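Local coordinates for protein phytoene synthase (Enterococcus hirae, PDB 5IYS) that probably joins two prenyl diphosphates head to head as a magnesium-dependent dehydrosqualene or phytoene synthase, and binds a farnesyl thiodiphosphate inhibitor, at residues F16-S21 against N85-R90; E123-L128 against E214-Q219; L143-L146 against R150-D153; E176-G181 against V195-L200; Q208-W213 against Q259-F264. All coordinates share one frame; numbering follows the deposited sequence.

Contact 1 of 5, residues F16-S21 against N85-R90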
# COMPACT_ATOMS: atom_id res chain seq x y z
N PHE A 16 3.94 -15.22 14.07
CA PHE A 16 3.05 -15.07 12.91
C PHE A 16 1.63 -14.72 13.34
O PHE A 16 0.99 -13.88 12.72
CB PHE A 16 3.07 -16.33 12.06
CG PHE A 16 4.25 -16.40 11.14
CD1 PHE A 16 4.43 -15.40 10.19
CD2 PHE A 16 5.28 -17.32 11.36
CE1 PHE A 16 5.53 -15.44 9.33
CE2 PHE A 16 6.45 -17.30 10.56
CZ PHE A 16 6.60 -16.32 9.59
N ALA A 17 1.19 -15.25 14.48
CA ALA A 17 -0.14 -14.88 15.01
C ALA A 17 -0.16 -13.41 15.39
O ALA A 17 -1.13 -12.70 15.11
CB ALA A 17 -0.55 -15.75 16.21
N TYR A 18 0.94 -12.94 15.98
CA TYR A 18 1.04 -11.53 16.31
C TYR A 18 0.84 -10.65 15.07
O TYR A 18 0.08 -9.67 15.09
CB TYR A 18 2.39 -11.26 16.96
CG TYR A 18 2.67 -9.80 17.18
CD1 TYR A 18 2.36 -9.19 18.40
CD2 TYR A 18 3.31 -9.04 16.22
CE1 TYR A 18 2.65 -7.86 18.62
CE2 TYR A 18 3.60 -7.71 16.42
CZ TYR A 18 3.28 -7.13 17.63
OH TYR A 18 3.58 -5.80 17.80
N CYS A 19 1.58 -10.96 14.01
CA CYS A 19 1.40 -10.27 12.74
C CYS A 19 0.00 -10.41 12.12
O CYS A 19 -0.55 -9.44 11.62
CB CYS A 19 2.48 -10.69 11.73
SG CYS A 19 4.19 -10.45 12.34
N GLU A 20 -0.57 -11.62 12.13
CA GLU A 20 -1.93 -11.81 11.58
C GLU A 20 -2.94 -10.91 12.26
O GLU A 20 -3.83 -10.30 11.64
CB GLU A 20 -2.39 -13.27 11.69
CG GLU A 20 -3.77 -13.49 11.08
CD GLU A 20 -4.07 -14.93 10.72
OE1 GLU A 20 -3.15 -15.78 10.82
OE2 GLU A 20 -5.21 -15.16 10.26
N SER A 21 -2.80 -10.79 13.58
CA SER A 21 -3.78 -10.00 14.28
C SER A 21 -3.63 -8.53 13.89
O SER A 21 -4.61 -7.79 13.77
CB SER A 21 -3.57 -10.22 15.78
OG SER A 21 -4.46 -9.39 16.49
N ASN A 85 15.41 -9.47 18.44
CA ASN A 85 14.65 -10.52 19.14
C ASN A 85 13.29 -9.89 19.46
O ASN A 85 13.15 -9.23 20.49
CB ASN A 85 15.39 -10.97 20.41
CG ASN A 85 14.97 -12.36 20.88
OD1 ASN A 85 14.10 -13.01 20.29
ND2 ASN A 85 15.64 -12.84 21.91
N ASP A 86 12.37 -9.96 18.49
CA ASP A 86 11.17 -9.12 18.42
C ASP A 86 10.22 -9.85 17.45
O ASP A 86 10.68 -10.37 16.45
CB ASP A 86 11.57 -7.76 17.81
CG ASP A 86 10.37 -6.95 17.31
OD1 ASP A 86 9.60 -7.40 16.42
OD2 ASP A 86 10.24 -5.80 17.75
N PRO A 87 8.92 -9.95 17.78
CA PRO A 87 8.03 -10.85 17.04
C PRO A 87 8.02 -10.59 15.53
O PRO A 87 7.96 -11.55 14.76
CB PRO A 87 6.63 -10.55 17.59
CG PRO A 87 6.79 -9.42 18.57
CD PRO A 87 8.24 -9.21 18.86
N VAL A 88 7.96 -9.32 15.14
CA VAL A 88 7.88 -8.95 13.74
C VAL A 88 9.16 -9.32 13.03
O VAL A 88 9.13 -9.94 11.98
CB VAL A 88 7.56 -7.45 13.55
CG1 VAL A 88 7.61 -7.06 12.06
CG2 VAL A 88 6.18 -7.13 14.07
N TRP A 89 10.28 -9.09 13.69
CA TRP A 89 11.58 -9.41 13.10
C TRP A 89 11.85 -10.91 13.07
O TRP A 89 12.37 -11.41 12.07
CB TRP A 89 12.71 -8.68 13.84
CG TRP A 89 12.75 -7.21 13.52
CD1 TRP A 89 12.46 -6.19 14.36
CD2 TRP A 89 13.03 -6.62 12.24
NE1 TRP A 89 12.59 -4.98 13.71
CE2 TRP A 89 12.91 -5.22 12.39
CE3 TRP A 89 13.34 -7.14 10.97
CZ2 TRP A 89 13.18 -4.33 11.34
CZ3 TRP A 89 13.58 -6.26 9.92
CH2 TRP A 89 13.46 -4.87 10.10
N ARG A 90 11.33 -11.64 14.06
CA ARG A 90 11.48 -13.10 14.07
C ARG A 90 10.62 -13.74 12.96
O ARG A 90 11.10 -14.62 12.21
CB ARG A 90 11.12 -13.71 15.44
CG ARG A 90 12.24 -13.53 16.52
CD ARG A 90 11.90 -14.26 17.79
NE ARG A 90 10.55 -13.96 18.25
CZ ARG A 90 10.26 -13.21 19.31
NH1 ARG A 90 11.24 -12.71 20.05
NH2 ARG A 90 9.00 -12.97 19.66
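P87 sets its CG over the face of the Y18 ring, a CH-pi contact between two helices of the all-helical trans-isoprenyl diphosphate synthase fold. Helix 13-26 supplies Y18 and C19; helix 87-98 supplies P87 and V88 from its first turn. The evidence for a facial approach is direct: P87 CG stands 4.1 Å from the centroid of the Y18 ring and only 6° off its normal. P87 CB lies over the same face, toward the CG-CD2 side of the ring, 3.9 Å from Y18 CD2. V88 comes from another direction. Its CG2 meets the ring near its plane, at the edge, 3.5 Å from Y18 CE2, and thus the tyrosine is touched on a face and along one edge by consecutive residues. The tyrosine reaches both because its CG stands anti to the backbone N (chi1 173°), which carries the ring out toward the start of the other helix. At the next residue of the helix, C19 SG packs more loosely on V88, 4.2 Å from CG2, and also touches A91.

No hydrogen bond crosses between the segments; the polar groups work within 85-90 and beyond. D86 is the N-cap of helix 87-98, and its OD2 forms a salt bridge with R54 of helix 39-60, a residue that Y18 and V88 both touch. R90 NH2 forms a salt bridge with D15 of helix 13-26. The cap itself is made by D86 OD1, which accepts from W89 N at 3.3 Å, with a 162° angle at the hydrogen, and more weakly from V88 N.

Contact 2 of 5, residues E123-L128 against E214-Q219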
# COMPACT_ATOMS: atom_id res chain seq x y z
N GLU A 123 5.93 19.32 -5.48
CA GLU A 123 5.78 20.40 -6.45
C GLU A 123 5.29 19.87 -7.79
O GLU A 123 4.40 20.46 -8.42
CB GLU A 123 7.09 21.20 -6.58
CG GLU A 123 7.91 21.23 -5.28
CD GLU A 123 8.42 22.61 -4.89
OE1 GLU A 123 9.65 22.74 -4.69
OE2 GLU A 123 7.60 23.54 -4.73
N THR A 124 5.75 18.68 -8.17
CA THR A 124 5.38 18.13 -9.47
C THR A 124 4.79 16.71 -9.33
O THR A 124 4.95 16.09 -8.29
CB THR A 124 6.61 18.07 -10.38
OG1 THR A 124 7.58 17.21 -9.78
CG2 THR A 124 7.25 19.46 -10.53
N ARG A 125 4.22 16.17 -10.41
CA ARG A 125 3.79 14.78 -10.44
C ARG A 125 4.98 13.83 -10.40
O ARG A 125 4.89 12.73 -9.89
CB ARG A 125 2.95 14.49 -11.68
CG ARG A 125 1.56 15.08 -11.60
CD ARG A 125 0.52 14.17 -12.25
NE ARG A 125 -0.80 14.80 -12.27
CZ ARG A 125 -1.83 14.39 -13.01
NH1 ARG A 125 -1.70 13.34 -13.81
NH2 ARG A 125 -2.98 15.05 -12.96
N LYS A 126 6.10 14.26 -10.98
CA LYS A 126 7.34 13.50 -10.82
C LYS A 126 7.72 13.35 -9.35
O LYS A 126 8.15 12.26 -8.92
CB LYS A 126 8.48 14.20 -11.56
CG LYS A 126 9.69 13.32 -11.84
CD LYS A 126 10.24 13.62 -13.24
CE LYS A 126 11.70 13.23 -13.38
NZ LYS A 126 12.37 13.95 -14.51
N ASP A 127 7.63 14.45 -8.61
CA ASP A 127 7.93 14.41 -7.18
C ASP A 127 6.96 13.45 -6.50
O ASP A 127 7.35 12.66 -5.62
CB ASP A 127 7.78 15.79 -6.53
CG ASP A 127 8.86 16.77 -6.95
OD1 ASP A 127 10.05 16.41 -6.88
OD2 ASP A 127 8.52 17.88 -7.40
N LEU A 128 5.69 13.56 -6.86
CA LEU A 128 4.68 12.74 -6.20
C LEU A 128 4.91 11.27 -6.56
O LEU A 128 4.75 10.39 -5.71
CB LEU A 128 3.26 13.15 -6.61
CG LEU A 128 2.09 12.39 -5.96
CD1 LEU A 128 2.18 12.36 -4.43
CD2 LEU A 128 0.74 12.97 -6.38
N GLU A 214 -10.23 13.86 -10.95
CA GLU A 214 -10.41 12.95 -12.07
C GLU A 214 -9.17 12.77 -12.92
O GLU A 214 -8.91 11.67 -13.39
CB GLU A 214 -11.63 13.31 -12.91
CG GLU A 214 -12.95 12.97 -12.22
CD GLU A 214 -13.24 11.48 -12.14
OE1 GLU A 214 -12.46 10.64 -12.64
OE2 GLU A 214 -14.25 11.11 -11.52
N SER A 215 -8.37 13.83 -13.05
CA SER A 215 -7.11 13.70 -13.75
C SER A 215 -6.22 12.67 -13.05
O SER A 215 -5.51 11.89 -13.70
CB SER A 215 -6.35 15.02 -13.78
OG SER A 215 -5.22 14.91 -14.61
N LEU A 216 -6.07 12.83 -11.74
CA LEU A 216 -5.22 11.92 -10.97
C LEU A 216 -5.84 10.52 -10.90
O LEU A 216 -5.12 9.52 -10.94
CB LEU A 216 -5.01 12.49 -9.56
CG LEU A 216 -3.83 11.96 -8.74
CD1 LEU A 216 -2.54 12.23 -9.51
CD2 LEU A 216 -3.77 12.60 -7.36
N ALA A 217 -7.17 10.43 -10.85
CA ALA A 217 -7.83 9.13 -10.82
C ALA A 217 -7.61 8.35 -12.11
O ALA A 217 -7.30 7.15 -12.10
CB ALA A 217 -9.32 9.28 -10.50
N LYS A 218 -7.66 9.07 -13.22
CA LYS A 218 -7.35 8.47 -14.51
C LYS A 218 -5.93 7.93 -14.52
O LYS A 218 -5.72 6.81 -14.93
CB LYS A 218 -7.55 9.50 -15.63
CG LYS A 218 -7.05 9.02 -17.00
CD LYS A 218 -6.22 10.13 -17.64
CE LYS A 218 -6.18 10.03 -19.16
NZ LYS A 218 -4.84 9.58 -19.66
N GLN A 219 -4.97 8.69 -13.99
CA GLN A 219 -3.60 8.20 -13.90
C GLN A 219 -3.51 6.95 -13.04
O GLN A 219 -2.83 6.00 -13.42
CB GLN A 219 -2.67 9.25 -13.28
CG GLN A 219 -1.20 8.86 -13.30
CD GLN A 219 -0.73 8.42 -14.68
OE1 GLN A 219 0.32 7.77 -14.82
NE2 GLN A 219 -1.52 8.70 -15.70
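A single arginine, R125, carries nearly all of this contact, spanning backbones whose nearest CA atoms, R125 and L216, are 9.5 Å apart. Its guanidinium is used in two ways. At the edge, NH2 donates to S215 OG over 2.8 Å; the N-H...O angle is 157° and the oxygen lies only 10° out of the guanidinium plane, so the bond is nearly coplanar with the group. Over one face sits L216 CD1, about 4.1 Å above the plane and centred on it; L216 also packs on L167 and L171 of helix 155-172. The arginine chain bends at chi2 (-143°) and then runs extended, sliding past the leucine in the opposite direction. The aliphatic CB of Q219 approaches NH1 obliquely at 4.2 Å.

The stronger polar partner lies elsewhere: R125 NE forms a salt bridge with D189 of helix 187-193, so carboxylate and hydroxyl together fix the rotation of the group. At the start of the arginine's helix, T124 OG1 accepts from D127 N at 3.0 Å, while D127 OD2 accepts from T124 N and from T124 OG1. The reciprocal T124-D127 pairing is a capping box, which starts helix 125-143 of this squalene/phytoene synthase fold.

Contact 3 of 5, residues L143-L146 against R150-D153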
# COMPACT_ATOMS: atom_id res chain seq x y z
N LEU A 143 7.01 -7.69 -1.30
CA LEU A 143 6.17 -8.87 -1.51
C LEU A 143 6.47 -9.72 -2.73
O LEU A 143 6.05 -10.89 -2.81
CB LEU A 143 4.70 -8.45 -1.57
CG LEU A 143 4.17 -7.78 -0.29
CD1 LEU A 143 2.72 -7.34 -0.49
CD2 LEU A 143 4.26 -8.74 0.88
N LEU A 144 7.13 -9.15 -3.73
CA LEU A 144 7.29 -9.87 -4.99
C LEU A 144 7.87 -11.27 -4.84
O LEU A 144 7.46 -12.19 -5.55
CB LEU A 144 8.18 -9.07 -5.94
CG LEU A 144 7.51 -8.19 -7.00
CD1 LEU A 144 8.52 -7.57 -8.02
CD2 LEU A 144 6.44 -8.99 -7.73
N PRO A 145 8.86 -11.46 -3.96
CA PRO A 145 9.45 -12.79 -3.92
C PRO A 145 8.48 -13.83 -3.38
O PRO A 145 8.71 -15.02 -3.54
CB PRO A 145 10.65 -12.61 -2.96
CG PRO A 145 10.99 -11.15 -3.04
CD PRO A 145 9.62 -10.50 -3.13
N LEU A 146 7.39 -13.39 -2.75
CA LEU A 146 6.35 -14.36 -2.37
C LEU A 146 5.44 -14.79 -3.51
O LEU A 146 4.59 -15.67 -3.33
CB LEU A 146 5.49 -13.86 -1.20
CG LEU A 146 6.27 -13.25 -0.03
CD1 LEU A 146 5.35 -12.53 0.98
CD2 LEU A 146 7.05 -14.32 0.68
N ARG A 150 10.68 -15.21 -10.26
CA ARG A 150 11.79 -14.25 -10.35
C ARG A 150 11.25 -12.84 -10.26
O ARG A 150 10.75 -12.30 -11.24
CB ARG A 150 12.61 -14.38 -11.64
CG ARG A 150 13.86 -13.47 -11.63
CD ARG A 150 14.96 -13.97 -12.56
NE ARG A 150 16.08 -13.05 -12.69
CZ ARG A 150 16.07 -11.98 -13.48
NH1 ARG A 150 14.97 -11.68 -14.16
NH2 ARG A 150 17.14 -11.18 -13.55
N PRO A 151 11.32 -12.25 -9.06
CA PRO A 151 10.90 -10.87 -8.89
C PRO A 151 11.47 -9.87 -9.90
O PRO A 151 10.77 -8.93 -10.28
CB PRO A 151 11.32 -10.54 -7.45
CG PRO A 151 11.42 -11.88 -6.78
CD PRO A 151 11.91 -12.81 -7.83
N ALA A 152 12.74 -10.01 -10.28
CA ALA A 152 13.34 -9.07 -11.24
C ALA A 152 12.57 -8.93 -12.55
O ALA A 152 12.49 -7.82 -13.09
CB ALA A 152 14.82 -9.40 -11.51
N ASP A 153 11.85 -9.98 -12.93
CA ASP A 153 11.06 -9.98 -14.18
C ASP A 153 9.97 -8.91 -14.19
O ASP A 153 9.58 -8.41 -15.25
CB ASP A 153 10.41 -11.34 -14.42
CG ASP A 153 11.41 -12.41 -14.81
OD1 ASP A 153 12.59 -12.05 -15.00
OD2 ASP A 153 11.05 -13.61 -14.84
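P151 sets its ring against two consecutive residues, L144 and P145, and buries more surface than either. Toward L144 the contact is lateral: the two CB atoms lie 3.8 Å apart as the side chains slide past each other in opposite directions, and L144 CD1 reaches on to P151 O at 3.5 Å. Toward P145 the two proline side chains cross at about a right angle. P151 CG enters closest to the backbone, 3.6 Å from P145 CA, and it also lies 3.8 Å from P145 CG. The contact is thus apolar, apart from the approach to that carbonyl oxygen.

Backbone bonds set these residues in place. L146 N donates to L143 O at 2.8 Å, and D153 N donates to R150 O at 3.1 Å in the short 3-10 turn that presents P151. Beside this turn R150 NH1 forms a salt bridge with D153 OD1, although its hydrogen bond is weak, at 125°.

Further out, L144 touches I154 and P145 touches M101. L143 lines the pocket of both bound farnesyl thiodiphosphates and packs on V45 and V48. Both segments lie in the connection between helices 125-143 and 155-172, where P151 packs back on L144 and P145, with L143 and L146 facing helix 39-60.

Contact 4 of 5, residues E176-G181 against V195-L200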
# COMPACT_ATOMS: atom_id res chain seq x y z
N GLU A 176 -9.28 14.85 5.18
CA GLU A 176 -8.63 14.44 6.43
C GLU A 176 -7.14 14.79 6.38
O GLU A 176 -6.60 15.33 7.35
CB GLU A 176 -8.83 12.94 6.71
CG GLU A 176 -9.98 12.62 7.70
CD GLU A 176 -10.97 11.56 7.21
OE1 GLU A 176 -10.52 10.47 6.78
OE2 GLU A 176 -12.21 11.78 7.28
N ASP A 177 -6.52 14.60 5.22
CA ASP A 177 -5.09 14.94 5.08
C ASP A 177 -4.87 16.44 5.30
O ASP A 177 -4.00 16.85 6.09
CB ASP A 177 -4.57 14.55 3.70
CG ASP A 177 -4.25 13.05 3.59
OD1 ASP A 177 -4.17 12.40 4.64
OD2 ASP A 177 -4.12 12.54 2.46
N TYR A 178 -5.65 17.26 4.60
CA TYR A 178 -5.49 18.71 4.71
C TYR A 178 -5.67 19.16 6.15
O TYR A 178 -4.97 20.07 6.62
CB TYR A 178 -6.47 19.45 3.81
CG TYR A 178 -6.27 20.95 3.87
CD1 TYR A 178 -5.16 21.54 3.29
CD2 TYR A 178 -7.18 21.77 4.53
CE1 TYR A 178 -4.96 22.91 3.36
CE2 TYR A 178 -6.99 23.14 4.60
CZ TYR A 178 -5.88 23.70 4.01
OH TYR A 178 -5.69 25.06 4.07
N GLN A 179 -6.67 18.59 6.82
CA GLN A 179 -6.94 18.89 8.23
C GLN A 179 -5.68 18.69 9.04
O GLN A 179 -5.49 19.35 10.07
CB GLN A 179 -7.99 17.94 8.79
CG GLN A 179 -9.43 18.34 8.52
CD GLN A 179 -10.42 17.47 9.28
OE1 GLN A 179 -10.16 16.28 9.54
NE2 GLN A 179 -11.57 18.03 9.60
N MET A 180 -4.84 17.76 8.60
CA MET A 180 -3.67 17.32 9.34
C MET A 180 -2.46 18.15 8.96
O MET A 180 -1.38 17.94 9.49
CB MET A 180 -3.36 15.86 9.03
CG MET A 180 -4.38 14.86 9.55
SD MET A 180 -4.81 15.10 11.29
CE MET A 180 -6.17 13.94 11.45
N GLY A 181 -2.64 19.07 8.02
CA GLY A 181 -1.51 19.84 7.49
C GLY A 181 -0.80 19.24 6.29
O GLY A 181 0.27 19.72 5.87
N VAL A 195 -7.28 25.05 -8.69
CA VAL A 195 -7.73 24.72 -7.34
C VAL A 195 -7.02 25.59 -6.32
O VAL A 195 -5.80 25.71 -6.34
CB VAL A 195 -7.44 23.23 -6.98
CG1 VAL A 195 -7.90 22.94 -5.55
CG2 VAL A 195 -8.16 22.33 -7.97
N ALA A 196 -7.79 26.15 -5.39
CA ALA A 196 -7.22 26.90 -4.28
C ALA A 196 -7.28 25.99 -3.07
O ALA A 196 -8.19 25.16 -2.97
CB ALA A 196 -8.04 28.16 -4.02
N THR A 197 -6.31 26.12 -2.17
CA THR A 197 -6.19 25.14 -1.10
C THR A 197 -7.41 25.24 -0.19
O THR A 197 -7.76 24.31 0.53
CB THR A 197 -4.87 25.25 -0.30
OG1 THR A 197 -5.07 26.11 0.83
CG2 THR A 197 -3.72 25.78 -1.16
N THR A 198 -8.11 26.36 -0.30
CA THR A 198 -9.32 26.57 0.46
C THR A 198 -10.41 25.57 0.07
O THR A 198 -11.24 25.17 0.89
CB THR A 198 -9.82 28.01 0.28
OG1 THR A 198 -10.39 28.46 1.51
CG2 THR A 198 -10.84 28.11 -0.85
N MET A 199 -10.38 25.12 -1.17
CA MET A 199 -11.36 24.15 -1.65
C MET A 199 -11.20 22.79 -0.95
O MET A 199 -12.06 21.92 -1.09
CB MET A 199 -11.20 23.97 -3.16
CG MET A 199 -11.20 25.25 -3.96
SD MET A 199 -11.23 24.92 -5.74
CE MET A 199 -11.38 26.62 -6.34
N LEU A 200 -10.08 22.61 -0.26
CA LEU A 200 -9.69 21.31 0.27
C LEU A 200 -10.38 21.03 1.60
O LEU A 200 -10.30 19.92 2.12
CB LEU A 200 -8.18 21.19 0.45
CG LEU A 200 -7.28 21.34 -0.77
CD1 LEU A 200 -5.83 20.94 -0.42
CD2 LEU A 200 -7.81 20.51 -1.95
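Apolar packing of Y178 on L200 supplies most of the contact. L200 CB lies over one face of the tyrosine ring, 4.2 Å from its centroid and 22° off the normal, a CH-pi approach displaced toward the rim. The displacement is toward the root of the ring, since L200 CB is 3.9 Å from Y178 CG. Further along, L200 CD1 packs on Y178 CD1 at 3.8 Å. The two side chains cross at about a right angle, with Y178 CG anti to its own backbone N (chi1 -177°) and the ring directed at the 3-10 turn 197-200.

Polar contact is slight. At the phenolic end of the ring, T197 OG1 gives a weak, long hydrogen bond to Y178 OH, 3.5 Å between oxygens. T197 O sits above the same face as L200 CB, 4.0 Å from Y178 CZ. L200 O is buried here and has no partner in the model.

The tyrosine belongs to the last turn of helix 174-179, which ends in a Schellman motif: G181 takes a positive phi of 90° and its N donates to Y178 O. D173, just before this helix, is a magnesium-binding residue of this protein, although it holds no metal in this chain.

Backbone bonds hold the other side. M199 N donates to A196 O at 2.8 Å and L200 N to T197 O at 3.0 Å, shaping the turn. Behind it, L200 packs on L209 and M199 on Q208 of helix 207-227.

Contact 5 of 5, residues Q208-W213 against Q259-F264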
# COMPACT_ATOMS: atom_id res chain seq x y z
N GLN A 208 -13.48 22.75 -10.16
CA GLN A 208 -12.06 22.72 -10.44
C GLN A 208 -11.39 21.51 -9.77
O GLN A 208 -10.53 20.88 -10.38
CB GLN A 208 -11.36 24.00 -9.99
CG GLN A 208 -11.75 25.26 -10.78
CD GLN A 208 -13.12 25.78 -10.40
OE1 GLN A 208 -13.67 25.43 -9.35
NE2 GLN A 208 -13.69 26.60 -11.27
N LEU A 209 -11.74 21.26 -8.51
CA LEU A 209 -11.14 20.13 -7.77
C LEU A 209 -11.61 18.77 -8.30
O LEU A 209 -10.87 17.77 -8.26
CB LEU A 209 -11.35 20.27 -6.26
CG LEU A 209 -10.76 19.21 -5.32
CD1 LEU A 209 -9.21 19.13 -5.39
CD2 LEU A 209 -11.21 19.49 -3.90
N VAL A 210 -12.81 18.73 -8.86
CA VAL A 210 -13.27 17.50 -9.49
C VAL A 210 -12.43 17.18 -10.73
O VAL A 210 -11.98 16.05 -10.91
CB VAL A 210 -14.78 17.52 -9.82
CG1 VAL A 210 -15.17 16.26 -10.60
CG2 VAL A 210 -15.60 17.60 -8.52
N ALA A 211 -12.12 18.22 -11.50
CA ALA A 211 -11.26 18.09 -12.66
C ALA A 211 -9.92 17.47 -12.28
O ALA A 211 -9.45 16.53 -12.93
CB ALA A 211 -11.05 19.44 -13.31
N LEU A 212 -9.28 18.06 -11.26
CA LEU A 212 -7.99 17.60 -10.78
C LEU A 212 -8.07 16.17 -10.25
O LEU A 212 -7.29 15.32 -10.67
CB LEU A 212 -7.48 18.54 -9.68
CG LEU A 212 -6.07 18.33 -9.13
CD1 LEU A 212 -5.62 19.54 -8.28
CD2 LEU A 212 -5.96 17.04 -8.33
N TRP A 213 -9.02 15.93 -9.35
CA TRP A 213 -9.32 14.60 -8.84
C TRP A 213 -9.40 13.58 -9.97
O TRP A 213 -8.69 12.56 -9.97
CB TRP A 213 -10.62 14.63 -8.03
CG TRP A 213 -10.81 13.43 -7.13
CD1 TRP A 213 -10.56 13.36 -5.78
CD2 TRP A 213 -11.31 12.14 -7.51
NE1 TRP A 213 -10.82 12.09 -5.32
CE2 TRP A 213 -11.33 11.34 -6.34
CE3 TRP A 213 -11.78 11.59 -8.71
CZ2 TRP A 213 -11.80 10.02 -6.34
CZ3 TRP A 213 -12.18 10.26 -8.72
CH2 TRP A 213 -12.19 9.48 -7.54
N GLN A 259 -20.32 9.20 -4.05
CA GLN A 259 -20.66 10.17 -3.02
C GLN A 259 -20.42 11.59 -3.53
O GLN A 259 -20.31 12.54 -2.75
CB GLN A 259 -19.87 9.90 -1.74
CG GLN A 259 -20.25 8.57 -1.06
CD GLN A 259 -19.40 8.27 0.18
OE1 GLN A 259 -19.56 7.23 0.84
NE2 GLN A 259 -18.44 9.14 0.45
N HIS A 260 -20.34 11.71 -4.85
CA HIS A 260 -20.25 13.00 -5.54
C HIS A 260 -19.02 13.81 -5.13
O HIS A 260 -19.09 15.04 -4.96
CB HIS A 260 -21.55 13.81 -5.44
CG HIS A 260 -22.80 12.99 -5.63
ND1 HIS A 260 -23.12 12.38 -6.83
CD2 HIS A 260 -23.77 12.64 -4.76
CE1 HIS A 260 -24.24 11.69 -6.68
NE2 HIS A 260 -24.65 11.82 -5.43
N TYR A 261 -17.88 13.12 -5.04
CA TYR A 261 -16.61 13.75 -4.72
C TYR A 261 -16.62 14.39 -3.34
O TYR A 261 -16.23 15.54 -3.17
CB TYR A 261 -16.25 14.76 -5.80
CG TYR A 261 -16.21 14.15 -7.18
CD1 TYR A 261 -15.14 13.35 -7.57
CD2 TYR A 261 -17.34 14.19 -7.99
CE1 TYR A 261 -15.15 12.72 -8.82
CE2 TYR A 261 -17.34 13.60 -9.24
CZ TYR A 261 -16.26 12.86 -9.65
OH TYR A 261 -16.29 12.30 -10.91
N SER A 262 -17.15 13.66 -2.36
CA SER A 262 -16.93 14.00 -0.96
C SER A 262 -15.44 13.95 -0.61
O SER A 262 -14.72 13.03 -1.04
CB SER A 262 -17.70 13.03 -0.07
OG SER A 262 -17.34 11.69 -0.37
N LEU A 263 -15.00 14.91 0.21
CA LEU A 263 -13.60 15.02 0.57
C LEU A 263 -13.31 14.35 1.91
O LEU A 263 -12.16 14.04 2.22
CB LEU A 263 -13.17 16.49 0.59
CG LEU A 263 -13.39 17.25 -0.72
CD1 LEU A 263 -13.13 18.73 -0.58
CD2 LEU A 263 -12.58 16.67 -1.88
N PHE A 264 -14.36 14.08 2.67
CA PHE A 264 -14.23 13.46 3.99
C PHE A 264 -14.99 12.14 4.05
O PHE A 264 -15.88 11.89 3.25
CB PHE A 264 -14.76 14.37 5.10
CG PHE A 264 -13.93 15.59 5.32
CD1 PHE A 264 -14.18 16.75 4.59
CD2 PHE A 264 -12.90 15.60 6.26
CE1 PHE A 264 -13.42 17.88 4.79
CE2 PHE A 264 -12.13 16.73 6.44
CZ PHE A 264 -12.36 17.85 5.68
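Y261 and W213 form a T-shaped aromatic pair where the loop after helix 236-258 folds onto helix 207-227, within the all-helical synthase fold. The tyrosine offers its edge to the tryptophan face: the six-membered ring of W213 and the Y261 ring have centroids 5.3 Å apart and planes at 78°. The closest atoms are W213 CE3 and Y261 CE1, at 3.6 Å. V210 covers one face of the same tyrosine, with CG1 3.7 Å from the ring centroid and 12° off the normal, a CH-pi contact. Beside this pair, L209 and L263 meet tip to tip, CD2 to CD2 at 3.7 Å.

The loop reaches this position through a Schellman motif at the helix end, where H260 has positive phi. Y261 follows with phi also positive, and its CG stands anti to the carbonyl carbon (chi1 -56°), which turns the ring toward V210 and W213.

The polar atoms of the two rings have outside partners: W213 NE1 donates to L171 O, and Y261 OH probably hydrogen-bonds E214 OE2. With no hydrogen bond across, cohesion rests on dispersion and ring electrostatics; the L171 bond should orient the indole, while V210 and W213 limit the tyrosine ring.

Overall arrangement
Contacts 2, 4 and 5 gather on one side of the chain, and contact 5 joins the other two. It shares helix 207-227 with contact 2, their centres about 14 Å apart, and its Y261 reaches E214 of contact 2. Contact 4 lies about 12 Å from it, centre to centre, with F264 packing on E176 and Q179. Contact 1 lies across the chain's centre from contacts 2 and 5, and contact 3 from contacts 4 and 5. The bound ligands lie between: the side chain of L144 is about 5 Å from a farnesyl thiodiphosphate, that of C19 about 10 Å, and those of L216 and Y178 each about 11 Å from a magnesium ion.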